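Local atomic coordinates of SalCYP truncation (Salinispora tropica, PDB entry 7ABB), a protein that belongs to the cytochrome P450 family, a mostly helical haem protein modelled here with heme c bound. Residues Ser239-Met244 against Asn380-Arg385. Sequence-based numbering, arbitrary orientation.
Sequences STVNHM and NVYDLR. With HEC (heme c), chain B.
Tyr382 reaches across to Asn242 with its hydroxyl, joining the chain just ahead of the C-terminal strand to the helix of this cytochrome P450 fold that runs beside the heme c, helix 238-253. The phenol OH donates a 2.7 Å hydrogen bond to Asn242 OD1. Seen from the tyrosine, that oxygen sits at the ring edge, in the ring plane; seen from the amide, the donor stands 38° above the carbonyl plane, off the lone-pair direction. Amide and ring are steeply inclined to each other, their planes 66° apart. Tyr382 CG lies between its backbone N and carbonyl carbon (chi1 64°), and with CB already directed at the helix, the ring carries OH right up to it. The ring flank follows the hydroxyl: CE2 comes within 3.3 Å of Asn242 OD1. Beside this pair, Val241 CG1 makes a van der Waals contact, 3.9 Å from Tyr382 OH. The phenol oxygen has a second partner in Ser131 of helix 130-147, which ties three parts of the fold together at one hydroxyl, while Leu384 packs further along on Ala245 and Ile248.

The heme c lies on another side of the same helix. Ser239, Thr240 and His243 belong to its pocket, and Thr240 OG1 comes to 3.4 Å from HEC CAB. Asn242 thus serves the outward side of a helix that lines the heme c pocket, and its two amide ends are used differently: oxygen directly for the tyrosine, nitrogen through a water for the backbone of Asn380. That one water bridges the remaining distance to the loop, accepting from Asn242 ND2 at 3.1 Å and donating to the backbone oxygen Asn380 O at 2.8 Å.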
ATOM      1  N   SER A 239       0.683   2.085   3.465  1.00 17.76           N
ATOM      2  CA  SER A 239       1.197   0.848   2.883  1.00 16.87           C
ATOM      3  C   SER A 239       2.635   1.003   2.413  1.00 18.16           C
ATOM      4  O   SER A 239       3.449   0.075   2.564  1.00 17.18           O
ATOM      5  CB  SER A 239       0.350   0.396   1.711  1.00 21.77           C
ATOM      6  OG  SER A 239      -0.838  -0.212   2.149  1.00 28.37           O
ATOM      7  N   THR A 240       2.964   2.148   1.809  1.00 17.79           N
ATOM      8  CA  THR A 240       4.334   2.403   1.361  1.00 15.61           C
ATOM      9  C   THR A 240       5.277   2.482   2.553  1.00 16.88           C
ATOM     10  O   THR A 240       6.344   1.858   2.547  1.00 17.57           O
ATOM     11  CB  THR A 240       4.403   3.692   0.526  1.00 15.52           C
ATOM     12  OG1 THR A 240       3.433   3.618  -0.530  1.00 16.29           O
ATOM     13  CG2 THR A 240       5.767   3.870  -0.099  1.00 17.33           C
ATOM     14  N   VAL A 241       4.892   3.238   3.588  1.00 15.59           N
ATOM     15  CA  VAL A 241       5.717   3.358   4.787  1.00 16.35           C
ATOM     16  C   VAL A 241       5.966   1.980   5.383  1.00 16.92           C
ATOM     17  O   VAL A 241       7.095   1.653   5.757  1.00 16.07           O
ATOM     18  CB  VAL A 241       5.048   4.290   5.817  1.00 15.50           C
ATOM     19  CG1 VAL A 241       5.756   4.188   7.195  1.00 18.24           C
ATOM     20  CG2 VAL A 241       5.054   5.713   5.336  1.00 17.05           C
ATOM     21  N   ASN A 242       4.921   1.152   5.496  1.00 16.28           N
ATOM     22  CA  ASN A 242       5.111  -0.100   6.223  1.00 15.65           C
ATOM     23  C   ASN A 242       5.875  -1.121   5.400  1.00 17.16           C
ATOM     24  O   ASN A 242       6.589  -1.944   5.985  1.00 17.11           O
ATOM     25  CB  ASN A 242       3.777  -0.641   6.717  1.00 17.28           C
ATOM     26  CG  ASN A 242       3.156   0.261   7.777  1.00 20.02           C
ATOM     27  OD1 ASN A 242       3.822   1.170   8.303  1.00 18.88           O
ATOM     28  ND2 ASN A 242       1.903   0.019   8.106  1.00 23.49           N
ATOM     29  N   HIS A 243       5.785  -1.071   4.066  1.00 15.94           N
ATOM     30  CA  HIS A 243       6.679  -1.878   3.238  1.00 17.19           C
ATOM     31  C   HIS A 243       8.128  -1.424   3.386  1.00 16.99           C
ATOM     32  O   HIS A 243       9.043  -2.258   3.479  1.00 17.01           O
ATOM     33  CB  HIS A 243       6.234  -1.839   1.773  1.00 17.69           C
ATOM     34  CG  HIS A 243       5.281  -2.935   1.416  1.00 15.64           C
ATOM     35  ND1 HIS A 243       5.644  -4.268   1.396  1.00 17.18           N
ATOM     36  CD2 HIS A 243       3.970  -2.899   1.084  1.00 17.41           C
ATOM     37  CE1 HIS A 243       4.605  -4.996   1.035  1.00 17.23           C
ATOM     38  NE2 HIS A 243       3.575  -4.189   0.833  1.00 18.33           N
ATOM     39  N   MET A 244       8.353  -0.110   3.461  1.00 14.65           N
ATOM     40  CA  MET A 244       9.703   0.392   3.683  1.00 15.96           C
ATOM     41  C   MET A 244      10.245  -0.117   5.003  1.00 17.35           C
ATOM     42  O   MET A 244      11.409  -0.526   5.097  1.00 18.39           O
ATOM     43  CB  MET A 244       9.721   1.919   3.682  1.00 17.07           C
ATOM     44  CG  MET A 244       9.600   2.545   2.323  1.00 17.16           C
ATOM     45  SD  MET A 244       9.511   4.352   2.395  1.00 17.22           S
ATOM     46  CE  MET A 244      11.080   4.683   3.176  1.00 17.89           C
ATOM     47  N   ASN A 380      -0.024  -1.225  11.902  1.00 26.64           N
ATOM     48  CA  ASN A 380      -0.795  -0.413  12.859  1.00 27.89           C
ATOM     49  C   ASN A 380       0.179   0.499  13.606  1.00 24.70           C
ATOM     50  O   ASN A 380       0.972   1.201  12.957  1.00 25.29           O
ATOM     51  CB  ASN A 380      -1.607  -1.340  13.746  1.00 29.34           C
ATOM     52  CG  ASN A 380      -2.608  -2.165  12.958  1.00 34.40           C
ATOM     53  OD1 ASN A 380      -3.136  -1.698  11.953  1.00 36.81           O
ATOM     54  ND2 ASN A 380      -2.854  -3.389  13.401  1.00 44.61           N
ATOM     55  N   VAL A 381       0.156   0.524  14.937  1.00 29.62           N
ATOM     56  CA  VAL A 381       1.053   1.350  15.740  1.00 26.71           C
ATOM     57  C   VAL A 381       2.274   0.528  16.134  1.00 28.67           C
ATOM     58  O   VAL A 381       2.152  -0.513  16.785  1.00 30.90           O
ATOM     59  CB  VAL A 381       0.331   1.883  16.981  1.00 28.61           C
ATOM     60  CG1 VAL A 381       1.287   2.712  17.842  1.00 34.67           C
ATOM     61  CG2 VAL A 381      -0.887   2.701  16.562  1.00 34.11           C
ATOM     62  N   TYR A 382       3.447   1.001  15.740  1.00 22.78           N
ATOM     63  CA  TYR A 382       4.708   0.349  16.068  1.00 23.88           C
ATOM     64  C   TYR A 382       5.796   1.412  16.123  1.00 26.71           C
ATOM     65  O   TYR A 382       5.604   2.544  15.678  1.00 25.77           O
ATOM     66  CB  TYR A 382       5.047  -0.730  15.035  1.00 23.78           C
ATOM     67  CG  TYR A 382       5.295  -0.187  13.649  1.00 20.33           C
ATOM     68  CD1 TYR A 382       6.562   0.242  13.259  1.00 20.31           C
ATOM     69  CD2 TYR A 382       4.254  -0.095  12.725  1.00 20.84           C
ATOM     70  CE1 TYR A 382       6.795   0.743  11.993  1.00 18.71           C
ATOM     71  CE2 TYR A 382       4.473   0.407  11.458  1.00 21.07           C
ATOM     72  CZ  TYR A 382       5.742   0.825  11.092  1.00 20.16           C
ATOM     73  OH  TYR A 382       6.005   1.330   9.839  1.00 20.23           O
ATOM     74  N   ASP A 383       6.961   1.033  16.650  1.00 25.59           N
ATOM     75  CA  ASP A 383       8.109   1.937  16.692  1.00 29.35           C
ATOM     76  C   ASP A 383       9.335   1.135  16.279  1.00 27.90           C
ATOM     77  O   ASP A 383       9.836   0.316  17.054  1.00 33.44           O
ATOM     78  CB  ASP A 383       8.276   2.551  18.084  1.00 31.94           C
ATOM     79  CG  ASP A 383       9.440   3.531  18.168  1.00 44.27           C
ATOM     80  OD1 ASP A 383      10.162   3.693  17.167  1.00 37.70           O
ATOM     81  OD2 ASP A 383       9.626   4.142  19.242  1.00 51.48           O
ATOM     82  N   LEU A 384       9.805   1.356  15.068  1.00 21.65           N
ATOM     83  CA  LEU A 384      10.965   0.660  14.533  1.00 20.44           C
ATOM     84  C   LEU A 384      12.185   1.524  14.802  1.00 20.99           C
ATOM     85  O   LEU A 384      12.389   2.542  14.134  1.00 21.46           O
ATOM     86  CB  LEU A 384      10.796   0.399  13.043  1.00 20.64           C
ATOM     87  CG  LEU A 384      12.041  -0.132  12.339  1.00 21.06           C
ATOM     88  CD1 LEU A 384      12.471  -1.454  12.936  1.00 20.63           C
ATOM     89  CD2 LEU A 384      11.787  -0.283  10.861  1.00 18.87           C
ATOM     90  N   ARG A 385      12.984   1.116  15.782  1.00 18.60           N
ATOM     91  CA  ARG A 385      14.260   1.757  16.071  1.00 18.33           C
ATOM     92  C   ARG A 385      15.361   1.000  15.337  1.00 17.75           C
ATOM     93  O   ARG A 385      15.449  -0.227  15.427  1.00 19.40           O
ATOM     94  CB  ARG A 385      14.531   1.777  17.576  1.00 19.87           C
ATOM     95  CG  ARG A 385      15.838   2.452  17.988  1.00 21.43           C
ATOM     96  CD  ARG A 385      15.961   2.580  19.506  1.00 25.74           C
ATOM     97  NE  ARG A 385      17.278   3.069  19.946  1.00 28.69           N
ATOM     98  CZ  ARG A 385      18.047   2.484  20.872  1.00 28.93           C
ATOM     99  NH1 ARG A 385      17.646   1.358  21.467  1.00 31.15           N
ATOM    100  NH2 ARG A 385      19.236   3.016  21.215  1.00 24.61           N
TER
HETATM  101 FE   HEC B 501      -2.491   1.262  -3.687  1.00 17.53          FE
HETATM  102  CHA HEC B 501      -5.557   0.157  -4.791  1.00 17.86           C
HETATM  103  CHB HEC B 501      -1.848  -1.893  -2.520  1.00 15.28           C
HETATM  104  CHC HEC B 501       0.585   2.332  -2.614  1.00 16.76           C
HETATM  105  CHD HEC B 501      -3.287   4.468  -4.515  1.00 18.73           C
HETATM  106  NA  HEC B 501      -3.500  -0.483  -3.649  1.00 17.11           N
HETATM  107  C1A HEC B 501      -4.749  -0.769  -4.202  1.00 17.29           C
HETATM  108  C2A HEC B 501      -5.088  -2.169  -4.052  1.00 18.43           C
HETATM  109  C3A HEC B 501      -4.033  -2.722  -3.426  1.00 18.94           C
HETATM  110  C4A HEC B 501      -3.051  -1.698  -3.169  1.00 15.59           C
HETATM  111  CMA HEC B 501      -3.856  -4.188  -2.991  1.00 17.97           C
HETATM  112  CAA HEC B 501      -6.389  -2.886  -4.562  1.00 17.31           C
HETATM  113  CBA HEC B 501      -7.542  -2.857  -3.566  1.00 21.19           C
HETATM  114  CGA HEC B 501      -8.727  -3.622  -4.132  1.00 19.03           C
HETATM  115  O1A HEC B 501      -9.775  -3.559  -3.448  1.00 23.43           O
HETATM  116  O2A HEC B 501      -8.581  -4.248  -5.214  1.00 19.20           O
HETATM  117  NB  HEC B 501      -0.961   0.411  -2.702  1.00 15.88           N
HETATM  118  C1B HEC B 501      -0.863  -0.922  -2.347  1.00 17.42           C
HETATM  119  C2B HEC B 501       0.440  -1.124  -1.789  1.00 17.41           C
HETATM  120  C3B HEC B 501       1.117   0.038  -1.841  1.00 16.58           C
HETATM  121  C4B HEC B 501       0.249   1.022  -2.388  1.00 16.64           C
HETATM  122  CMB HEC B 501       0.886  -2.514  -1.292  1.00 18.92           C
HETATM  123  CAB HEC B 501       2.496   0.453  -1.396  1.00 18.96           C
HETATM  124  CBB HEC B 501       3.463  -0.649  -1.105  1.00 24.71           C
HETATM  125  NC  HEC B 501      -1.559   3.069  -3.562  1.00 17.62           N
HETATM  126  C1C HEC B 501      -0.254   3.265  -3.172  1.00 17.17           C
HETATM  127  C2C HEC B 501       0.104   4.638  -3.409  1.00 16.81           C
HETATM  128  C3C HEC B 501      -0.965   5.263  -3.951  1.00 17.12           C
HETATM  129  C4C HEC B 501      -2.019   4.278  -4.029  1.00 17.12           C
HETATM  130  CMC HEC B 501       1.487   5.217  -3.107  1.00 16.62           C
HETATM  131  CAC HEC B 501      -1.177   6.726  -4.376  1.00 20.95           C
HETATM  132  CBC HEC B 501       0.037   7.613  -4.655  1.00 42.76           C
HETATM  133  ND  HEC B 501      -4.112   2.126  -4.467  1.00 16.02           N
HETATM  134  C1D HEC B 501      -4.208   3.493  -4.730  1.00 18.87           C
HETATM  135  C2D HEC B 501      -5.488   3.739  -5.316  1.00 19.32           C
HETATM  136  C3D HEC B 501      -6.209   2.441  -5.409  1.00 20.45           C
HETATM  137  C4D HEC B 501      -5.267   1.480  -4.877  1.00 18.52           C
HETATM  138  CMD HEC B 501      -6.013   5.115  -5.747  1.00 20.45           C
HETATM  139  CAD HEC B 501      -7.621   2.173  -5.958  1.00 20.74           C
HETATM  140  CBD HEC B 501      -7.485   1.821  -7.419  1.00 18.15           C
HETATM  141  CGD HEC B 501      -8.838   1.445  -7.991  1.00 23.69           C
HETATM  142  O1D HEC B 501      -8.974   1.403  -9.232  1.00 21.43           O
HETATM  143  O2D HEC B 501      -9.755   1.194  -7.183  1.00 24.00           O
HETATM  144  O   HOH W   1       0.641   1.803  10.275  1.00 30.15           O